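Local coordinates for chromosomal replication initiator protein dnaA (Aquifex aeolicus, PDB 1L8Q), which probably initiates and regulates chromosomal replication by binding the replication origin in its ATP-bound form and assembling the initiation complex, at residues L184-K188 with E189-Y193; C272-L276 with I277-R281; E82-K86 with G87-E91; D146-D150 with R151-R155; F121-F124 with N125-L129. One frame throughout, in Å; residues are numbered along the deposited sequence.

Contact 1: L184-K188 with E189-Y193; sequences LELRK and EVIDY
The first turn of helix 188-197, with Arg187 at the N-cap position, ties Arg187 and Lys188 to Ile191 and Asp192. Ile191 N reaches Arg187 O at 3.0 Å over an almost straight bond (172°), and Val190 N adds a weak, bent one to the same oxygen. One residue further on, Asp192 N bonds Lys188 O at 2.7 Å. The side chains repeat this i to i+4 step: Lys188 NZ forms a salt bridge with Asp192 OD2 at 2.7 Å, arriving on the syn lone pair, the side of OD1. The lysine puts CG anti to its backbone N (chi1 -159°), runs straight through CE and bends only at the last bond, which swings the ammonium across to the carboxylate. With an alanine in place of Asp192, this ammonium would probably be left without its charged mate and free to turn. The pair lies at the surface of the AAA+ region, whereas Ile191 turns inward to Phe172 of helix 168-181. There its CG1 lies 3.4 Å from Arg187 O, and CD1 comes to 4.1 Å from CB of Leu186, the centre of an inverse gamma turn. Arg187 and Glu189 lie side by side, their guanidinium and carboxylate planes 51° apart. NH1 of Arg187 and OE2 of Glu189 are 3.8 Å apart, a long, purely electrostatic bridge in which the oxygen sits well out of the guanidinium plane.

Contact 2: C272-L276 with I277-R281; sequences CSASL and IEIAR
Glu278 folds back beside Ser275, and its side chain, taken from CB outward, spells out the contact. CB lies 3.3 Å from Ser275 OG, close also to the Ser275 carbonyl oxygen. CG keeps about the same separation from that hydroxyl, and CD passes beside it as well. Beyond CG the chain is extended (chi2 164°), which carries the carboxylate past the hydroxyl to the backbone ahead of the helix. At the tip, OE1 accepts Ser275 N at 3.0 Å, with the donor standing 41° above the carboxylate plane; OE1 also lies 3.8 Å from Ala274 CB. In return, Ser275 OG accepts a weak bond from Glu278 N at 3.5 Å. The hydroxyl can face that amide because it stands between its own backbone N and carbonyl carbon (chi1 46°). Two backbone bonds carry the helix on: Ile279 N to Ser275 O at 2.7 Å and Ala280 N to Leu276 O at 2.6 Å. The apolar share belongs to Ile279, whose CG1 packs at 3.7 Å on Ala274 CB while CD1 lies by the Ala274 carbonyl. The same isoleucine touches Met265 and Cys268 of helix 258-272, and Leu276 reaches Val291 and Ile292 of helix 290-300, so the start of the helix touches both the preceding and the following helix. Reciprocal bonding of Ser275 and Glu278 is a capping box, here opening helix 276-282 within the helix-turn-helix of domain IV, which probably binds double-stranded DNA.

Contact 3: E82-K86 with G87-E91; sequences EHLKK and GTINE
Thr88 bonds back to His83, and this backbone link is the main polar tie of the bend. Thr88 N gives its hydrogen to His83 O at 2.6 Å, the donor tilted 26° from the carbonyl plane. Thr88 OG1 lies 3.0 Å from that same oxygen, turned back to it by a chi1 of 54°. Van der Waals contacts surround the polar pair. Thr88 OG1 also comes to 3.3 Å from CB of His83, and Leu84 CD1 packs at 4.0 Å on Ile89 CB, the two aliphatic chains lying side by side and pointing the same way. Both lean on Arg115 of helix 114-129, so this apolar pair faces the body of the domain. Among flat groups, the His83 ring meets Glu91 CG at its edge, in the plane of the ring, and the carboxylate beyond stands nearly perpendicular to it. Phe92 supplies a second ring partner for the histidine. The bend itself depends on Gly87, whose positive phi of 94° would jam any CB against the carbonyl oxygen of Lys86. This surface bend joins helices 73-86 and 89-97 close to Val81 and Arg115, which bind single-stranded DNA. The helical pair probably forms the initiator-specific motif, in which an extra helix is inserted between the second and third strands of the AAA+ core.

Contact 4: D146-D150 with R151-R155; sequences DGVSD and RLVSR
Ser149 is the N-cap of helix 150-157, and its hydroxyl takes the amide of Leu152: N to OG is 3.1 Å, at an angle of 160°. The two polar backbone atoms of the serine are satisfied as well. Its carbonyl oxygen accepts Val153 N at 3.2 Å, and its amide is bonded to OE1 of Gln117, whose NE2 goes to Gly147 O. Helix 114-129 thus holds the loop before the cap through one glutamine side chain. Asp150 O serves two donors from a single residue, Ser154 N at 2.9 Å and Ser154 OG at 2.7 Å. The amide comes nearly along the C=O axis, while the hydroxyl is tilted 31° from the carbonyl plane, so that the serine doubles the ordinary helical bond. Beneath these polar links Val148 buries its side chain against the helix start, crossing Leu152 at about a right angle. Within this AAA+ ATPase domain, the Val148 side chain is about 8 Å from that of Lys113 and the Leu152 side chain about 8 Å from that of Thr116; Lys113 and Thr116 bind single-stranded DNA. Arg151 CG rests 3.4 Å from Ser149 OG, and its guanidinium goes on to a cation-pi contact with Phe121. Val148 CG1 meets Leu152 CB at 3.9 Å, and that same methyl touches Val153 CG2.

Contact 5: F121-F124 with N125-L129; sequences FHIF and NTLYL
The Phe121 ring carries the Asn125 amide over one face: ND2 stands 3.2 Å above the plane, shifted toward the rim, with CE2 the nearest ring atom at 3.3 Å. Ring and amide planes are 26° apart, so the amide lies tilted over the ring. Phe121 in turn sets CD2 over the middle of one face of the His122 ring. The Phe124 ring receives Asn125 N at its edge, and its CE2 comes obliquely to 4.3 Å from CD1 of Tyr128. A chi1 of 179° turns the Phe121 ring along the helix to where Asn125, one turn on, can lie over it. An alanine at Phe121 would remove the ring, and the Asn125 amide would probably be freer to turn and Arg151 lose its cation-pi partner. On the backbone, His122 O takes two donors from opposite sides of its plane, Thr126 N at 3.1 Å and Thr126 OG1 at 3.2 Å. Ile123 CG2 and Leu127 CD1 meet at 4.1 Å and face Leu102 of strand 101-105, joining helix to sheet within a beta-alpha-beta unit. OD1 of Asn125 is weakly bonded to Arg155 NH2 while ND2 rests over the Phe121 face; the nearby arginine charges are likely to polarise amide and ring alike.

Contacts 3, 4 and 5 lie on one side of the chain's centre; contact 1, still in the AAA+ region, and contact 2, in domain IV, lie on the opposite side. Contacts 4 and 5 touch, with centres 14 Å apart: Arg155 of helix 150-157 lies over Asn125, Phe124 and Tyr128, and Arg151 meets the Phe121 ring. Contact 3 stands about 19 Å from contact 5, centre to centre, beside the same helix 114-129, whose start carries residues that bind single-stranded DNA. In contact 1 the Leu186 side chain lies about 11 Å from that of Ile14, which binds the nucleotide, and the nearest atoms of contacts 1 and 2 are about 7 Å apart.

Contact 1: L184-K188 with E189-Y193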
# COMPACT_ATOMS: atom_id res chain seq x y z
N LEU A 184 -5.05 -14.35 20.50
CA LEU A 184 -4.38 -13.54 21.48
C LEU A 184 -5.45 -12.87 22.29
O LEU A 184 -6.63 -12.99 21.99
CB LEU A 184 -3.42 -12.55 20.84
CG LEU A 184 -2.19 -13.24 20.24
CD1 LEU A 184 -1.26 -12.24 19.59
CD2 LEU A 184 -1.47 -14.05 21.28
N GLU A 185 -5.05 -12.20 23.34
CA GLU A 185 -6.00 -11.63 24.25
C GLU A 185 -6.22 -10.18 23.94
O GLU A 185 -5.28 -9.46 23.60
CB GLU A 185 -5.47 -11.76 25.67
CG GLU A 185 -6.51 -12.20 26.67
CD GLU A 185 -5.93 -12.36 28.06
OE1 GLU A 185 -5.10 -13.29 28.24
OE2 GLU A 185 -6.29 -11.55 28.96
N LEU A 186 -7.47 -9.73 24.05
CA LEU A 186 -7.80 -8.33 23.81
C LEU A 186 -7.36 -7.50 24.99
O LEU A 186 -8.18 -6.97 25.74
CB LEU A 186 -9.29 -8.15 23.49
CG LEU A 186 -9.60 -8.40 22.01
CD1 LEU A 186 -9.07 -9.75 21.59
CD2 LEU A 186 -11.07 -8.33 21.76
N ARG A 187 -6.06 -7.37 25.15
CA ARG A 187 -5.48 -6.67 26.26
C ARG A 187 -5.10 -5.26 25.83
O ARG A 187 -4.50 -5.07 24.77
CB ARG A 187 -4.25 -7.42 26.75
CG ARG A 187 -4.00 -7.29 28.20
CD ARG A 187 -3.66 -8.59 28.87
NE ARG A 187 -3.88 -8.57 30.32
CZ ARG A 187 -4.56 -7.63 30.98
NH1 ARG A 187 -5.10 -6.60 30.34
NH2 ARG A 187 -4.69 -7.71 32.29
N LYS A 188 -5.45 -4.28 26.65
CA LYS A 188 -5.22 -2.89 26.28
C LYS A 188 -3.83 -2.63 25.67
O LYS A 188 -3.73 -2.05 24.59
CB LYS A 188 -5.48 -1.95 27.47
CG LYS A 188 -5.75 -0.49 27.05
CD LYS A 188 -5.95 0.46 28.26
CE LYS A 188 -6.38 1.87 27.82
NZ LYS A 188 -5.49 2.44 26.76
N GLU A 189 -2.77 -3.07 26.34
CA GLU A 189 -1.41 -2.79 25.88
C GLU A 189 -1.13 -3.32 24.48
O GLU A 189 -0.44 -2.68 23.70
CB GLU A 189 -0.37 -3.36 26.83
CG GLU A 189 -0.64 -3.10 28.28
CD GLU A 189 -1.31 -4.27 28.96
OE1 GLU A 189 -0.74 -5.40 28.92
OE2 GLU A 189 -2.41 -4.07 29.54
N VAL A 190 -1.64 -4.51 24.19
CA VAL A 190 -1.40 -5.13 22.90
C VAL A 190 -2.14 -4.35 21.85
O VAL A 190 -1.55 -3.97 20.84
CB VAL A 190 -1.86 -6.60 22.90
CG1 VAL A 190 -1.51 -7.26 21.58
CG2 VAL A 190 -1.23 -7.35 24.05
N ILE A 191 -3.43 -4.10 22.09
CA ILE A 191 -4.26 -3.31 21.19
C ILE A 191 -3.62 -1.96 20.98
O ILE A 191 -3.48 -1.53 19.84
CB ILE A 191 -5.68 -3.14 21.73
CG1 ILE A 191 -6.33 -4.51 21.91
CG2 ILE A 191 -6.52 -2.30 20.78
CD1 ILE A 191 -7.47 -4.53 22.86
N ASP A 192 -3.20 -1.32 22.06
CA ASP A 192 -2.49 -0.05 21.94
C ASP A 192 -1.19 -0.19 21.12
O ASP A 192 -0.95 0.60 20.21
CB ASP A 192 -2.20 0.57 23.31
CG ASP A 192 -3.42 1.31 23.88
OD1 ASP A 192 -4.44 1.46 23.16
OD2 ASP A 192 -3.46 1.76 25.06
N TYR A 193 -0.38 -1.19 21.44
CA TYR A 193 0.87 -1.38 20.72
C TYR A 193 0.62 -1.43 19.23
O TYR A 193 1.38 -0.87 18.45
CB TYR A 193 1.57 -2.68 21.13
CG TYR A 193 2.75 -3.01 20.24
CD1 TYR A 193 4.02 -2.47 20.51
CD2 TYR A 193 2.61 -3.80 19.12
CE1 TYR A 193 5.10 -2.76 19.70
CE2 TYR A 193 3.69 -4.08 18.29
CZ TYR A 193 4.93 -3.56 18.60
OH TYR A 193 6.01 -3.83 17.77

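Contact 2: C272-L276 with I277-R281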
# COMPACT_ATOMS: atom_id res chain seq x y z
N CYS A 272 21.51 -1.39 10.12
CA CYS A 272 20.62 -2.08 11.04
C CYS A 272 19.27 -2.47 10.45
O CYS A 272 18.43 -3.03 11.16
CB CYS A 272 20.40 -1.26 12.31
SG CYS A 272 21.87 -1.11 13.34
N SER A 273 19.06 -2.18 9.17
CA SER A 273 17.80 -2.55 8.51
C SER A 273 16.59 -1.98 9.23
O SER A 273 15.60 -2.68 9.41
CB SER A 273 17.66 -4.07 8.44
OG SER A 273 18.53 -4.60 7.45
N ALA A 274 16.68 -0.73 9.66
CA ALA A 274 15.57 -0.09 10.33
C ALA A 274 14.63 0.54 9.31
O ALA A 274 15.07 1.12 8.33
CB ALA A 274 16.07 0.95 11.29
N SER A 275 13.35 0.42 9.55
CA SER A 275 12.38 1.00 8.64
C SER A 275 12.44 2.51 8.72
O SER A 275 12.98 3.06 9.68
CB SER A 275 10.97 0.50 8.97
OG SER A 275 10.73 0.58 10.36
N LEU A 276 11.90 3.17 7.68
CA LEU A 276 11.83 4.62 7.62
C LEU A 276 11.20 5.13 8.91
O LEU A 276 11.80 5.91 9.64
CB LEU A 276 10.98 5.06 6.43
CG LEU A 276 11.41 4.58 5.05
CD1 LEU A 276 10.33 4.88 4.02
CD2 LEU A 276 12.74 5.22 4.64
N ILE A 277 9.99 4.66 9.18
CA ILE A 277 9.29 5.06 10.39
C ILE A 277 10.23 4.94 11.58
O ILE A 277 10.40 5.90 12.33
CB ILE A 277 8.04 4.20 10.61
CG1 ILE A 277 7.10 4.32 9.41
CG2 ILE A 277 7.32 4.63 11.88
CD1 ILE A 277 5.93 5.25 9.63
N GLU A 278 10.86 3.77 11.73
CA GLU A 278 11.78 3.53 12.84
C GLU A 278 12.92 4.53 12.87
O GLU A 278 13.24 5.08 13.92
CB GLU A 278 12.35 2.10 12.79
CG GLU A 278 11.50 1.07 13.53
CD GLU A 278 11.84 -0.37 13.14
OE1 GLU A 278 12.82 -0.58 12.38
OE2 GLU A 278 11.12 -1.29 13.59
N ILE A 279 13.54 4.76 11.72
CA ILE A 279 14.61 5.73 11.63
C ILE A 279 14.06 7.11 11.98
O ILE A 279 14.66 7.84 12.76
CB ILE A 279 15.22 5.73 10.23
CG1 ILE A 279 15.76 4.35 9.88
CG2 ILE A 279 16.33 6.76 10.13
CD1 ILE A 279 16.15 4.20 8.44
N ALA A 280 12.91 7.45 11.41
CA ALA A 280 12.30 8.75 11.70
C ALA A 280 12.10 8.91 13.19
O ALA A 280 12.42 9.94 13.76
CB ALA A 280 10.98 8.90 10.95
N ARG A 281 11.59 7.87 13.84
CA ARG A 281 11.34 7.91 15.27
C ARG A 281 12.64 8.06 16.04
O ARG A 281 12.72 8.77 17.03
CB ARG A 281 10.61 6.65 15.74
CG ARG A 281 9.15 6.55 15.30
CD ARG A 281 8.43 5.33 15.85
NE ARG A 281 7.12 5.14 15.23
CZ ARG A 281 6.03 4.83 15.90
NH1 ARG A 281 6.08 4.68 17.22
NH2 ARG A 281 4.87 4.67 15.26

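Contact 3: E82-K86 with G87-E91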
# COMPACT_ATOMS: atom_id res chain seq x y z
N GLU A 82 -1.53 -12.81 -24.26
CA GLU A 82 -1.48 -14.25 -24.44
C GLU A 82 -2.50 -14.73 -25.47
O GLU A 82 -2.18 -15.54 -26.35
CB GLU A 82 -1.72 -14.96 -23.10
CG GLU A 82 -0.45 -15.44 -22.40
CD GLU A 82 -0.60 -15.54 -20.88
OE1 GLU A 82 0.44 -15.51 -20.16
OE2 GLU A 82 -1.75 -15.66 -20.38
N HIS A 83 -3.73 -14.23 -25.36
CA HIS A 83 -4.78 -14.59 -26.29
C HIS A 83 -4.43 -14.09 -27.67
O HIS A 83 -4.69 -14.78 -28.67
CB HIS A 83 -6.14 -14.05 -25.84
CG HIS A 83 -6.68 -14.74 -24.63
ND1 HIS A 83 -7.79 -15.56 -24.67
CD2 HIS A 83 -6.25 -14.75 -23.34
CE1 HIS A 83 -8.03 -16.03 -23.46
NE2 HIS A 83 -7.11 -15.56 -22.64
N LEU A 84 -3.82 -12.91 -27.73
CA LEU A 84 -3.45 -12.30 -29.00
C LEU A 84 -2.47 -13.13 -29.79
O LEU A 84 -2.60 -13.26 -31.00
CB LEU A 84 -2.89 -10.90 -28.80
CG LEU A 84 -2.48 -10.21 -30.11
CD1 LEU A 84 -3.71 -9.78 -30.88
CD2 LEU A 84 -1.60 -9.01 -29.80
N LYS A 85 -1.50 -13.73 -29.12
CA LYS A 85 -0.54 -14.56 -29.83
C LYS A 85 -1.06 -15.97 -30.11
O LYS A 85 -0.62 -16.62 -31.06
CB LYS A 85 0.78 -14.61 -29.08
CG LYS A 85 1.06 -13.34 -28.36
CD LYS A 85 2.49 -12.86 -28.61
CE LYS A 85 2.53 -11.72 -29.62
NZ LYS A 85 3.68 -10.78 -29.35
N LYS A 86 -1.98 -16.44 -29.28
CA LYS A 86 -2.54 -17.77 -29.46
C LYS A 86 -3.55 -17.75 -30.59
O LYS A 86 -3.96 -18.80 -31.07
CB LYS A 86 -3.20 -18.25 -28.18
CG LYS A 86 -2.22 -18.75 -27.14
CD LYS A 86 -2.91 -19.29 -25.91
CE LYS A 86 -1.92 -19.56 -24.82
NZ LYS A 86 -2.49 -20.31 -23.66
N GLY A 87 -3.94 -16.55 -30.99
CA GLY A 87 -4.91 -16.36 -32.05
C GLY A 87 -6.32 -16.21 -31.52
O GLY A 87 -7.29 -16.27 -32.28
N THR A 88 -6.44 -16.01 -30.21
CA THR A 88 -7.74 -15.98 -29.57
C THR A 88 -8.16 -14.62 -29.00
O THR A 88 -9.04 -14.55 -28.17
CB THR A 88 -7.77 -16.99 -28.45
OG1 THR A 88 -6.66 -16.76 -27.57
CG2 THR A 88 -7.51 -18.42 -28.99
N ILE A 89 -7.56 -13.53 -29.46
CA ILE A 89 -7.94 -12.25 -28.94
C ILE A 89 -9.46 -12.14 -28.87
O ILE A 89 -10.01 -11.51 -27.96
CB ILE A 89 -7.31 -11.07 -29.73
CG1 ILE A 89 -7.48 -9.77 -28.96
CG2 ILE A 89 -7.92 -10.92 -31.13
CD1 ILE A 89 -7.00 -9.87 -27.52
N ASN A 90 -10.14 -12.78 -29.82
CA ASN A 90 -11.60 -12.71 -29.88
C ASN A 90 -12.35 -13.38 -28.71
O ASN A 90 -13.40 -12.90 -28.30
CB ASN A 90 -12.14 -13.19 -31.24
CG ASN A 90 -12.16 -12.07 -32.29
OD1 ASN A 90 -12.35 -10.89 -31.95
ND2 ASN A 90 -11.97 -12.44 -33.55
N GLU A 91 -11.81 -14.46 -28.17
CA GLU A 91 -12.43 -15.09 -27.00
C GLU A 91 -12.15 -14.22 -25.78
O GLU A 91 -12.93 -14.21 -24.84
CB GLU A 91 -11.96 -16.56 -26.78
CG GLU A 91 -10.75 -16.74 -25.85
CD GLU A 91 -10.44 -18.22 -25.54
OE1 GLU A 91 -9.62 -18.85 -26.25
OE2 GLU A 91 -11.03 -18.77 -24.57

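Contact 4: D146-D150 with R151-R155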
# COMPACT_ATOMS: atom_id res chain seq x y z
N ASP A 146 -0.80 8.88 -14.94
CA ASP A 146 0.08 9.12 -16.08
C ASP A 146 0.14 7.85 -16.91
O ASP A 146 0.08 6.75 -16.37
CB ASP A 146 1.49 9.47 -15.62
CG ASP A 146 1.60 10.91 -15.14
OD1 ASP A 146 1.15 11.19 -14.00
OD2 ASP A 146 2.12 11.81 -15.84
N GLY A 147 0.21 8.00 -18.22
CA GLY A 147 0.31 6.85 -19.09
C GLY A 147 -0.99 6.17 -19.44
O GLY A 147 -0.99 5.21 -20.20
N VAL A 148 -2.11 6.62 -18.87
CA VAL A 148 -3.41 6.07 -19.28
C VAL A 148 -4.06 7.08 -20.18
O VAL A 148 -4.02 8.27 -19.90
CB VAL A 148 -4.31 5.77 -18.09
CG1 VAL A 148 -5.74 5.48 -18.54
CG2 VAL A 148 -3.77 4.61 -17.30
N SER A 149 -4.64 6.63 -21.28
CA SER A 149 -5.20 7.57 -22.25
C SER A 149 -6.16 8.56 -21.60
O SER A 149 -6.76 8.28 -20.57
CB SER A 149 -5.94 6.84 -23.35
OG SER A 149 -7.23 6.51 -22.89
N ASP A 150 -6.31 9.71 -22.25
CA ASP A 150 -7.20 10.76 -21.81
C ASP A 150 -8.65 10.31 -21.91
O ASP A 150 -9.47 10.63 -21.07
CB ASP A 150 -7.00 12.00 -22.67
CG ASP A 150 -5.84 12.86 -22.19
OD1 ASP A 150 -5.49 12.77 -21.00
OD2 ASP A 150 -5.21 13.65 -22.94
N ARG A 151 -8.96 9.56 -22.95
CA ARG A 151 -10.32 9.17 -23.15
C ARG A 151 -10.78 8.22 -22.06
O ARG A 151 -11.92 8.29 -21.62
CB ARG A 151 -10.53 8.58 -24.54
CG ARG A 151 -10.06 7.13 -24.72
CD ARG A 151 -10.52 6.52 -26.05
NE ARG A 151 -9.76 5.35 -26.47
CZ ARG A 151 -9.77 4.89 -27.71
NH1 ARG A 151 -10.48 5.52 -28.63
NH2 ARG A 151 -9.06 3.81 -28.04
N LEU A 152 -9.89 7.34 -21.62
CA LEU A 152 -10.23 6.43 -20.54
C LEU A 152 -10.44 7.22 -19.27
O LEU A 152 -11.34 6.93 -18.47
CB LEU A 152 -9.16 5.37 -20.32
CG LEU A 152 -9.27 4.07 -21.14
CD1 LEU A 152 -7.98 3.31 -21.07
CD2 LEU A 152 -10.42 3.22 -20.66
N VAL A 153 -9.60 8.24 -19.08
CA VAL A 153 -9.74 9.08 -17.91
C VAL A 153 -11.05 9.87 -17.90
O VAL A 153 -11.69 9.98 -16.85
CB VAL A 153 -8.50 10.00 -17.69
CG1 VAL A 153 -8.79 11.07 -16.64
CG2 VAL A 153 -7.30 9.17 -17.28
N SER A 154 -11.47 10.41 -19.04
CA SER A 154 -12.73 11.15 -19.05
C SER A 154 -13.83 10.19 -18.69
O SER A 154 -14.63 10.45 -17.79
CB SER A 154 -13.04 11.78 -20.41
OG SER A 154 -12.02 11.49 -21.32
N ARG A 155 -13.85 9.05 -19.36
CA ARG A 155 -14.86 8.06 -19.08
C ARG A 155 -14.95 7.77 -17.58
O ARG A 155 -16.03 7.80 -17.01
CB ARG A 155 -14.62 6.79 -19.90
CG ARG A 155 -14.90 6.98 -21.38
CD ARG A 155 -16.29 6.55 -21.79
NE ARG A 155 -16.53 6.70 -23.22
CZ ARG A 155 -17.48 6.04 -23.87
NH1 ARG A 155 -18.26 5.19 -23.20
NH2 ARG A 155 -17.66 6.22 -25.18

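Contact 5: F121-F124 with N125-L129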
# COMPACT_ATOMS: atom_id res chain seq x y z
N PHE A 121 -10.89 -0.13 -23.42
CA PHE A 121 -11.85 0.89 -23.80
C PHE A 121 -13.04 0.23 -24.48
O PHE A 121 -14.21 0.46 -24.12
CB PHE A 121 -11.21 1.90 -24.75
CG PHE A 121 -12.14 2.97 -25.22
CD1 PHE A 121 -12.13 4.22 -24.62
CD2 PHE A 121 -13.00 2.75 -26.28
CE1 PHE A 121 -12.98 5.24 -25.08
CE2 PHE A 121 -13.85 3.76 -26.74
CZ PHE A 121 -13.84 5.00 -26.15
N HIS A 122 -12.74 -0.62 -25.46
CA HIS A 122 -13.79 -1.24 -26.23
C HIS A 122 -14.66 -2.11 -25.35
O HIS A 122 -15.89 -2.08 -25.47
CB HIS A 122 -13.22 -1.97 -27.43
CG HIS A 122 -12.63 -1.05 -28.44
ND1 HIS A 122 -13.39 -0.40 -29.39
CD2 HIS A 122 -11.36 -0.60 -28.60
CE1 HIS A 122 -12.61 0.38 -30.12
NE2 HIS A 122 -11.37 0.28 -29.66
N ILE A 123 -14.04 -2.84 -24.42
CA ILE A 123 -14.82 -3.63 -23.47
C ILE A 123 -15.65 -2.71 -22.57
O ILE A 123 -16.83 -2.94 -22.35
CB ILE A 123 -13.90 -4.51 -22.63
CG1 ILE A 123 -13.28 -5.61 -23.48
CG2 ILE A 123 -14.67 -5.14 -21.48
CD1 ILE A 123 -12.20 -6.40 -22.76
N PHE A 124 -15.02 -1.65 -22.06
CA PHE A 124 -15.70 -0.65 -21.24
C PHE A 124 -16.97 -0.09 -21.94
O PHE A 124 -18.09 -0.14 -21.38
CB PHE A 124 -14.72 0.48 -20.92
CG PHE A 124 -15.27 1.50 -19.96
CD1 PHE A 124 -14.85 1.52 -18.64
CD2 PHE A 124 -16.17 2.45 -20.38
CE1 PHE A 124 -15.32 2.46 -17.76
CE2 PHE A 124 -16.67 3.40 -19.50
CZ PHE A 124 -16.24 3.41 -18.20
N ASN A 125 -16.80 0.44 -23.16
CA ASN A 125 -17.93 0.94 -23.93
C ASN A 125 -19.08 -0.07 -24.04
O ASN A 125 -20.24 0.26 -23.83
CB ASN A 125 -17.49 1.34 -25.33
CG ASN A 125 -17.38 2.82 -25.51
OD1 ASN A 125 -18.12 3.42 -26.31
ND2 ASN A 125 -16.47 3.44 -24.76
N THR A 126 -18.74 -1.30 -24.41
CA THR A 126 -19.75 -2.33 -24.61
C THR A 126 -20.55 -2.52 -23.33
O THR A 126 -21.78 -2.40 -23.33
CB THR A 126 -19.11 -3.67 -25.03
OG1 THR A 126 -18.57 -3.57 -26.35
CG2 THR A 126 -20.17 -4.74 -25.17
N LEU A 127 -19.86 -2.84 -22.25
CA LEU A 127 -20.54 -3.04 -20.99
C LEU A 127 -21.37 -1.80 -20.68
O LEU A 127 -22.51 -1.90 -20.21
CB LEU A 127 -19.56 -3.32 -19.89
CG LEU A 127 -18.80 -4.64 -20.04
CD1 LEU A 127 -17.86 -4.85 -18.88
CD2 LEU A 127 -19.76 -5.81 -20.16
N TYR A 128 -20.80 -0.64 -20.96
CA TYR A 128 -21.46 0.62 -20.65
C TYR A 128 -22.77 0.81 -21.45
O TYR A 128 -23.82 1.13 -20.88
CB TYR A 128 -20.49 1.79 -20.85
CG TYR A 128 -21.04 3.11 -20.42
CD1 TYR A 128 -20.92 3.54 -19.11
CD2 TYR A 128 -21.67 3.94 -21.33
CE1 TYR A 128 -21.42 4.74 -18.71
CE2 TYR A 128 -22.17 5.14 -20.94
CZ TYR A 128 -22.04 5.54 -19.62
OH TYR A 128 -22.55 6.76 -19.22
N LEU A 129 -22.70 0.60 -22.76
CA LEU A 129 -23.87 0.77 -23.61
C LEU A 129 -24.96 -0.21 -23.22
O LEU A 129 -26.11 -0.01 -23.53
CB LEU A 129 -23.51 0.59 -25.09
CG LEU A 129 -22.70 1.71 -25.76
CD1 LEU A 129 -22.30 1.32 -27.19
CD2 LEU A 129 -23.46 3.01 -25.73